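Local coordinates for protein CT_858 (Chlamydia trachomatis, PDB 3DOR) that probably works as a secreted serine-type endopeptidase, known as CPAF, whose mature form is a dimer, at residues Leu69-Ala74 / Ser511-Leu516; Gly260-Ile265 / Ser549-Lys554. All coordinates share one frame; numbering follows the deposited sequence.

In the fold
Interaction 1 and interaction 2 occupy separate parts of the chain, with centres 33 Å apart and nearest atoms about 16 Å apart. Their segments alternate in sequence: 69-74, 260-265, 511-516, then 549-554. The centre of interaction 1 lies about 11 Å from the centre of the chain, where the loop after helix 55-67 meets strand 507-518 of an antiparallel sheet. The centre of interaction 2 is farther out, about 22 Å from that of the chain, where the loop before edge strand 268-271 of the mixed sheet packs on the C-terminal helix 549-564. The two share no sheet or helix; each ties an earlier loop to an element late in the peptidase chain.

Interaction 1 (Leu69-Ala74 / Ser511-Leu516); sequences LNDFHA and SLTGSL
The loop between helix 55-67 and strand 75-78 is drawn onto strand 511-513 through the carboxylate of Asp71. With CG anti to the backbone N (chi1 -174°), Asp71 sends its two oxygens to different tasks. OD1 takes the backbone N of His73 at 2.7 Å, from above the carboxylate plane, which makes an Asx turn, and receives a weaker bond from Ala74 N. OD2 uses its syn lone pair for the hydroxyl of Thr513, with OG1 to OD2 at 2.7 Å, and is also bonded to Tyr22 OH. The same Thr513 OG1 lies 3.3 Å from His73 CB, so the hydroxyl is wedged between the buried carboxylate and the CB of His73; Thr513 is buried as well.

His73, Ala74 and Ser511 form the partly exposed side. The apolar packing is looser here, Ala74 CB and Leu512 CD2 being 4.4 Å apart. Short polar links nevertheless join the two segments: Ser511 OG, in the crowded position between N and carbonyl carbon, gives its proton to His73 O at 2.6 Å, nearly along the C=O axis. Ala74 CA adds a C-H...O contact to Ser511 O at 3.2 Å, leading into the antiparallel pairing of strand 75-78 with 507-518.

The His73 side chain touches Ser467 as well, a juxtaposition consistent with a serine peptidase site. Its backbone is fixed at both N and O, while Glu526 close to Asp71 OD1 would probably raise the carboxylate's affinity for a proton, an effect the donors around Asp71 should counter.

Interaction 2 (Gly260-Ile265 / Ser549-Lys554); sequences GFLPVI and SEYLDK
Tyr551 CG stands anti to its backbone N (chi1 175°), while Leu552 CG is anti to its carbonyl carbon (chi1 -74°) with an extended end (chi2 180°); the two neighbours on helix 549-564 thereby both reach the loop 260-265. This is helix-on-loop packing beside the mixed sheet of a ClpP/crotonase-like peptidase fold: the loop runs into edge strand 268-271, and the helix packs against this loop near the C-terminus.

Leu552 is the centre of the contact, and its two methyls divide the work. CD2 meets Ile265 CG2 at 4.0 Å, the two side chains crossing at about a right angle. Ile265 places this methyl anti to its carbonyl carbon, so CG1 falls in the crowded position and leads off from the helix; the residue also packs on Ser281 and Val283 of strand 278-284.

One residue earlier on the helix, the Tyr551 ring is met obliquely by Leu262 CD2, 4.0 Å from CE2, with CD1 slightly farther from the same atom. Leu460 of strand 457-461 touches both residues, which sets this pair against the sheet, whereas Val264 is exposed and Pro263 partly so.

The side-chain contacts are all apolar, although the helix also grips the loop by a bond from Lys556 NZ to Ile265 O. The closest approach of the two segments is at Pro263: Leu552 CD1 lies 3.6 Å from the ring atom CG and equally far from the carbonyl O of that proline.

Interaction 1 (Leu69-Ala74 / Ser511-Leu516)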
ATOM      1  N   LEU B  69      10.815 -22.422   1.200  1.00 29.23           N
ATOM      2  CA  LEU B  69      11.930 -21.598   0.744  1.00 27.68           C
ATOM      3  C   LEU B  69      12.956 -21.410   1.857  1.00 27.18           C
ATOM      4  O   LEU B  69      14.060 -20.928   1.613  1.00 28.64           O
ATOM      5  CB  LEU B  69      11.425 -20.230   0.281  1.00 28.74           C
ATOM      6  CG  LEU B  69      10.567 -20.180  -0.988  1.00 29.14           C
ATOM      7  CD1 LEU B  69       9.968 -18.786  -1.150  1.00 30.07           C
ATOM      8  CD2 LEU B  69      11.422 -20.547  -2.202  1.00 29.57           C
ATOM      9  N   ASN B  70      12.593 -21.799   3.076  1.00 25.45           N
ATOM     10  CA  ASN B  70      13.491 -21.648   4.223  1.00 28.98           C
ATOM     11  C   ASN B  70      14.039 -20.206   4.220  1.00 28.51           C
ATOM     12  O   ASN B  70      15.244 -19.985   4.258  1.00 28.11           O
ATOM     13  CB  ASN B  70      14.627 -22.677   4.125  1.00 28.56           C
ATOM     14  CG  ASN B  70      15.337 -22.913   5.456  1.00 33.34           C
ATOM     15  OD1 ASN B  70      15.928 -23.976   5.680  1.00 32.14           O
ATOM     16  ND2 ASN B  70      15.289 -21.925   6.337  1.00 31.09           N
ATOM     17  N   ASP B  71      13.125 -19.239   4.155  1.00 28.26           N
ATOM     18  CA  ASP B  71      13.457 -17.810   4.113  1.00 28.58           C
ATOM     19  C   ASP B  71      12.675 -17.120   5.229  1.00 28.49           C
ATOM     20  O   ASP B  71      11.451 -17.013   5.149  1.00 29.84           O
ATOM     21  CB  ASP B  71      13.032 -17.228   2.758  1.00 28.26           C
ATOM     22  CG  ASP B  71      13.460 -15.773   2.565  1.00 29.26           C
ATOM     23  OD1 ASP B  71      13.527 -15.016   3.556  1.00 28.59           O
ATOM     24  OD2 ASP B  71      13.706 -15.381   1.401  1.00 29.11           O
ATOM     25  N   PHE B  72      13.358 -16.645   6.268  1.00 27.66           N
ATOM     26  CA  PHE B  72      12.629 -15.996   7.355  1.00 29.37           C
ATOM     27  C   PHE B  72      11.814 -14.805   6.873  1.00 29.82           C
ATOM     28  O   PHE B  72      10.855 -14.408   7.530  1.00 30.49           O
ATOM     29  CB  PHE B  72      13.566 -15.573   8.487  1.00 26.52           C
ATOM     30  CG  PHE B  72      14.282 -16.721   9.131  1.00 24.85           C
ATOM     31  CD1 PHE B  72      15.618 -16.972   8.842  1.00 26.29           C
ATOM     32  CD2 PHE B  72      13.614 -17.572   9.998  1.00 26.91           C
ATOM     33  CE1 PHE B  72      16.285 -18.064   9.412  1.00 27.81           C
ATOM     34  CE2 PHE B  72      14.269 -18.663  10.574  1.00 26.66           C
ATOM     35  CZ  PHE B  72      15.607 -18.907  10.278  1.00 26.30           C
ATOM     36  N   HIS B  73      12.190 -14.247   5.726  1.00 29.80           N
ATOM     37  CA  HIS B  73      11.474 -13.119   5.139  1.00 32.95           C
ATOM     38  C   HIS B  73      10.260 -13.579   4.308  1.00 34.99           C
ATOM     39  O   HIS B  73       9.256 -12.871   4.226  1.00 37.76           O
ATOM     40  CB  HIS B  73      12.398 -12.310   4.214  1.00 34.91           C
ATOM     41  CG  HIS B  73      13.200 -11.247   4.901  1.00 33.83           C
ATOM     42  ND1 HIS B  73      12.718 -10.518   5.969  1.00 34.56           N
ATOM     43  CD2 HIS B  73      14.406 -10.706   4.594  1.00 34.00           C
ATOM     44  CE1 HIS B  73      13.588  -9.575   6.286  1.00 34.50           C
ATOM     45  NE2 HIS B  73      14.622  -9.666   5.466  1.00 35.39           N
ATOM     46  N   ALA B  74      10.353 -14.748   3.678  1.00 32.92           N
ATOM     47  CA  ALA B  74       9.261 -15.242   2.833  1.00 31.82           C
ATOM     48  C   ALA B  74       8.143 -15.968   3.583  1.00 30.95           C
ATOM     49  O   ALA B  74       8.387 -16.943   4.293  1.00 29.95           O
ATOM     50  CB  ALA B  74       9.825 -16.143   1.727  1.00 29.43           C
ATOM     51  N   SER B 511       4.946 -12.095   1.767  1.00 28.61           N
ATOM     52  CA  SER B 511       6.165 -11.306   1.791  1.00 27.64           C
ATOM     53  C   SER B 511       7.220 -12.140   1.084  1.00 27.63           C
ATOM     54  O   SER B 511       7.255 -13.364   1.235  1.00 25.60           O
ATOM     55  CB  SER B 511       6.587 -10.999   3.231  1.00 26.71           C
ATOM     56  OG  SER B 511       6.748 -12.188   3.979  1.00 32.03           O
ATOM     57  N   LEU B 512       8.055 -11.476   0.289  1.00 28.13           N
ATOM     58  CA  LEU B 512       9.112 -12.136  -0.465  1.00 27.13           C
ATOM     59  C   LEU B 512      10.404 -11.338  -0.329  1.00 27.87           C
ATOM     60  O   LEU B 512      10.408 -10.243   0.233  1.00 27.45           O
ATOM     61  CB  LEU B 512       8.708 -12.252  -1.941  1.00 27.06           C
ATOM     62  CG  LEU B 512       7.506 -13.173  -2.200  1.00 30.57           C
ATOM     63  CD1 LEU B 512       7.044 -13.041  -3.646  1.00 31.82           C
ATOM     64  CD2 LEU B 512       7.887 -14.624  -1.876  1.00 30.79           C
ATOM     65  N   THR B 513      11.490 -11.889  -0.862  1.00 27.23           N
ATOM     66  CA  THR B 513      12.812 -11.270  -0.782  1.00 26.95           C
ATOM     67  C   THR B 513      13.283 -10.801  -2.149  1.00 27.58           C
ATOM     68  O   THR B 513      13.369 -11.596  -3.088  1.00 27.31           O
ATOM     69  CB  THR B 513      13.807 -12.277  -0.192  1.00 25.49           C
ATOM     70  OG1 THR B 513      13.270 -12.761   1.043  1.00 25.62           O
ATOM     71  CG2 THR B 513      15.179 -11.633   0.059  1.00 22.50           C
ATOM     72  N   GLY B 514      13.595  -9.510  -2.250  1.00 26.77           N
ATOM     73  CA  GLY B 514      14.014  -8.939  -3.517  1.00 25.67           C
ATOM     74  C   GLY B 514      15.496  -8.772  -3.779  1.00 27.06           C
ATOM     75  O   GLY B 514      15.877  -8.171  -4.789  1.00 26.62           O
ATOM     76  N   SER B 515      16.340  -9.290  -2.893  1.00 26.66           N
ATOM     77  CA  SER B 515      17.779  -9.173  -3.097  1.00 26.14           C
ATOM     78  C   SER B 515      18.560 -10.180  -2.270  1.00 27.09           C
ATOM     79  O   SER B 515      18.013 -10.826  -1.380  1.00 27.42           O
ATOM     80  CB  SER B 515      18.249  -7.777  -2.707  1.00 26.81           C
ATOM     81  OG  SER B 515      18.233  -7.656  -1.296  1.00 27.91           O
ATOM     82  N   LEU B 516      19.842 -10.318  -2.593  1.00 27.15           N
ATOM     83  CA  LEU B 516      20.736 -11.196  -1.849  1.00 28.72           C
ATOM     84  C   LEU B 516      21.943 -10.362  -1.455  1.00 28.60           C
ATOM     85  O   LEU B 516      22.700  -9.910  -2.312  1.00 31.84           O
ATOM     86  CB  LEU B 516      21.217 -12.377  -2.693  1.00 28.20           C
ATOM     87  CG  LEU B 516      20.393 -13.660  -2.731  1.00 32.13           C
ATOM     88  CD1 LEU B 516      21.162 -14.701  -3.540  1.00 32.60           C
ATOM     89  CD2 LEU B 516      20.130 -14.174  -1.316  1.00 31.15           C
TER

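Interaction 2 (Gly260-Ile265 / Ser549-Lys554)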
ATOM      1  N   GLY B 260      14.574  -6.350  26.573  1.00 24.11           N
ATOM      2  CA  GLY B 260      15.303  -7.597  26.426  1.00 22.68           C
ATOM      3  C   GLY B 260      15.208  -8.390  27.716  1.00 25.32           C
ATOM      4  O   GLY B 260      14.357  -8.105  28.576  1.00 24.65           O
ATOM      5  N   PHE B 261      16.101  -9.355  27.887  1.00 23.96           N
ATOM      6  CA  PHE B 261      16.038 -10.219  29.059  1.00 24.04           C
ATOM      7  C   PHE B 261      17.294 -10.291  29.906  1.00 25.00           C
ATOM      8  O   PHE B 261      17.349 -11.053  30.862  1.00 26.55           O
ATOM      9  CB  PHE B 261      15.657 -11.625  28.596  1.00 26.91           C
ATOM     10  CG  PHE B 261      16.581 -12.182  27.544  1.00 24.51           C
ATOM     11  CD1 PHE B 261      17.800 -12.750  27.898  1.00 26.66           C
ATOM     12  CD2 PHE B 261      16.241 -12.122  26.201  1.00 25.17           C
ATOM     13  CE1 PHE B 261      18.667 -13.250  26.927  1.00 25.35           C
ATOM     14  CE2 PHE B 261      17.100 -12.617  25.218  1.00 25.02           C
ATOM     15  CZ  PHE B 261      18.317 -13.184  25.585  1.00 24.61           C
ATOM     16  N   LEU B 262      18.301  -9.503  29.566  1.00 24.16           N
ATOM     17  CA  LEU B 262      19.540  -9.510  30.326  1.00 26.14           C
ATOM     18  C   LEU B 262      19.518  -8.580  31.544  1.00 28.79           C
ATOM     19  O   LEU B 262      19.095  -7.420  31.456  1.00 27.86           O
ATOM     20  CB  LEU B 262      20.704  -9.120  29.418  1.00 24.76           C
ATOM     21  CG  LEU B 262      20.881 -10.001  28.178  1.00 24.67           C
ATOM     22  CD1 LEU B 262      21.952  -9.412  27.288  1.00 22.53           C
ATOM     23  CD2 LEU B 262      21.246 -11.427  28.609  1.00 24.71           C
ATOM     24  N   PRO B 263      19.946  -9.093  32.709  1.00 29.78           N
ATOM     25  CA  PRO B 263      19.973  -8.269  33.924  1.00 30.36           C
ATOM     26  C   PRO B 263      21.140  -7.279  33.849  1.00 29.94           C
ATOM     27  O   PRO B 263      22.035  -7.443  33.018  1.00 29.35           O
ATOM     28  CB  PRO B 263      20.124  -9.305  35.048  1.00 31.48           C
ATOM     29  CG  PRO B 263      20.763 -10.480  34.375  1.00 32.94           C
ATOM     30  CD  PRO B 263      20.106 -10.523  33.029  1.00 30.25           C
ATOM     31  N   VAL B 264      21.138  -6.249  34.693  1.00 29.41           N
ATOM     32  CA  VAL B 264      22.216  -5.261  34.655  1.00 29.88           C
ATOM     33  C   VAL B 264      23.555  -5.939  34.877  1.00 30.71           C
ATOM     34  O   VAL B 264      23.655  -6.892  35.648  1.00 32.66           O
ATOM     35  CB  VAL B 264      22.010  -4.134  35.708  1.00 29.82           C
ATOM     36  CG1 VAL B 264      20.682  -3.453  35.470  1.00 26.58           C
ATOM     37  CG2 VAL B 264      22.054  -4.700  37.111  1.00 30.32           C
ATOM     38  N   ILE B 265      24.584  -5.443  34.196  1.00 31.05           N
ATOM     39  CA  ILE B 265      25.917  -6.022  34.286  1.00 30.89           C
ATOM     40  C   ILE B 265      26.687  -5.642  35.553  1.00 33.08           C
ATOM     41  O   ILE B 265      27.697  -6.263  35.884  1.00 32.95           O
ATOM     42  CB  ILE B 265      26.748  -5.633  33.039  1.00 32.49           C
ATOM     43  CG1 ILE B 265      26.941  -4.109  32.992  1.00 28.87           C
ATOM     44  CG2 ILE B 265      26.036  -6.125  31.779  1.00 30.06           C
ATOM     45  CD1 ILE B 265      27.729  -3.606  31.798  1.00 27.16           C
ATOM     46  N   SER B 549      24.235 -15.331  34.729  1.00 26.60           N
ATOM     47  CA  SER B 549      25.466 -14.892  35.363  1.00 27.36           C
ATOM     48  C   SER B 549      26.694 -15.443  34.668  1.00 26.32           C
ATOM     49  O   SER B 549      27.719 -14.773  34.610  1.00 29.75           O
ATOM     50  CB  SER B 549      25.469 -15.250  36.866  1.00 29.31           C
ATOM     51  OG  SER B 549      25.461 -16.648  37.076  1.00 33.65           O
ATOM     52  N   GLU B 550      26.606 -16.653  34.124  1.00 26.70           N
ATOM     53  CA  GLU B 550      27.752 -17.217  33.423  1.00 26.28           C
ATOM     54  C   GLU B 550      27.985 -16.440  32.129  1.00 25.33           C
ATOM     55  O   GLU B 550      29.110 -16.046  31.818  1.00 26.13           O
ATOM     56  CB  GLU B 550      27.536 -18.703  33.123  1.00 27.37           C
ATOM     57  CG  GLU B 550      27.310 -19.545  34.365  1.00 32.37           C
ATOM     58  CD  GLU B 550      27.454 -21.037  34.112  1.00 35.08           C
ATOM     59  OE1 GLU B 550      27.315 -21.471  32.947  1.00 34.53           O
ATOM     60  OE2 GLU B 550      27.696 -21.778  35.093  1.00 36.67           O
ATOM     61  N   TYR B 551      26.914 -16.224  31.378  1.00 24.13           N
ATOM     62  CA  TYR B 551      26.990 -15.471  30.134  1.00 23.13           C
ATOM     63  C   TYR B 551      27.552 -14.072  30.433  1.00 23.16           C
ATOM     64  O   TYR B 551      28.550 -13.645  29.846  1.00 22.16           O
ATOM     65  CB  TYR B 551      25.590 -15.348  29.532  1.00 20.93           C
ATOM     66  CG  TYR B 551      25.498 -14.483  28.292  1.00 21.80           C
ATOM     67  CD1 TYR B 551      25.821 -14.996  27.032  1.00 22.10           C
ATOM     68  CD2 TYR B 551      25.051 -13.158  28.371  1.00 18.77           C
ATOM     69  CE1 TYR B 551      25.695 -14.215  25.877  1.00 20.59           C
ATOM     70  CE2 TYR B 551      24.924 -12.365  27.225  1.00 20.30           C
ATOM     71  CZ  TYR B 551      25.241 -12.902  25.982  1.00 23.11           C
ATOM     72  OH  TYR B 551      25.065 -12.150  24.841  1.00 24.59           O
ATOM     73  N   LEU B 552      26.915 -13.368  31.362  1.00 22.97           N
ATOM     74  CA  LEU B 552      27.356 -12.020  31.711  1.00 24.45           C
ATOM     75  C   LEU B 552      28.780 -11.926  32.242  1.00 25.15           C
ATOM     76  O   LEU B 552      29.511 -11.001  31.880  1.00 23.72           O
ATOM     77  CB  LEU B 552      26.377 -11.378  32.702  1.00 24.05           C
ATOM     78  CG  LEU B 552      25.057 -10.946  32.059  1.00 25.04           C
ATOM     79  CD1 LEU B 552      24.135 -10.315  33.104  1.00 27.21           C
ATOM     80  CD2 LEU B 552      25.348  -9.959  30.939  1.00 23.12           C
ATOM     81  N   ASP B 553      29.194 -12.872  33.084  1.00 27.43           N
ATOM     82  CA  ASP B 553      30.558 -12.821  33.606  1.00 29.38           C
ATOM     83  C   ASP B 553      31.557 -12.956  32.472  1.00 28.40           C
ATOM     84  O   ASP B 553      32.628 -12.349  32.495  1.00 26.70           O
ATOM     85  CB  ASP B 553      30.815 -13.928  34.629  1.00 34.41           C
ATOM     86  CG  ASP B 553      30.144 -13.656  35.955  1.00 39.47           C
ATOM     87  OD1 ASP B 553      29.853 -12.471  36.255  1.00 41.13           O
ATOM     88  OD2 ASP B 553      29.924 -14.633  36.701  1.00 44.83           O
ATOM     89  N   LYS B 554      31.206 -13.747  31.468  1.00 28.24           N
ATOM     90  CA  LYS B 554      32.115 -13.912  30.350  1.00 28.04           C
ATOM     91  C   LYS B 554      32.105 -12.667  29.469  1.00 25.85           C
ATOM     92  O   LYS B 554      33.148 -12.256  28.955  1.00 24.46           O
ATOM     93  CB  LYS B 554      31.767 -15.163  29.530  1.00 29.48           C
ATOM     94  CG  LYS B 554      32.894 -15.580  28.605  1.00 35.87           C
ATOM     95  CD  LYS B 554      34.233 -15.077  29.157  1.00 39.50           C
ATOM     96  CE  LYS B 554      35.394 -15.959  28.809  1.00 40.10           C
ATOM     97  NZ  LYS B 554      35.321 -17.257  29.541  1.00 43.40           N
TER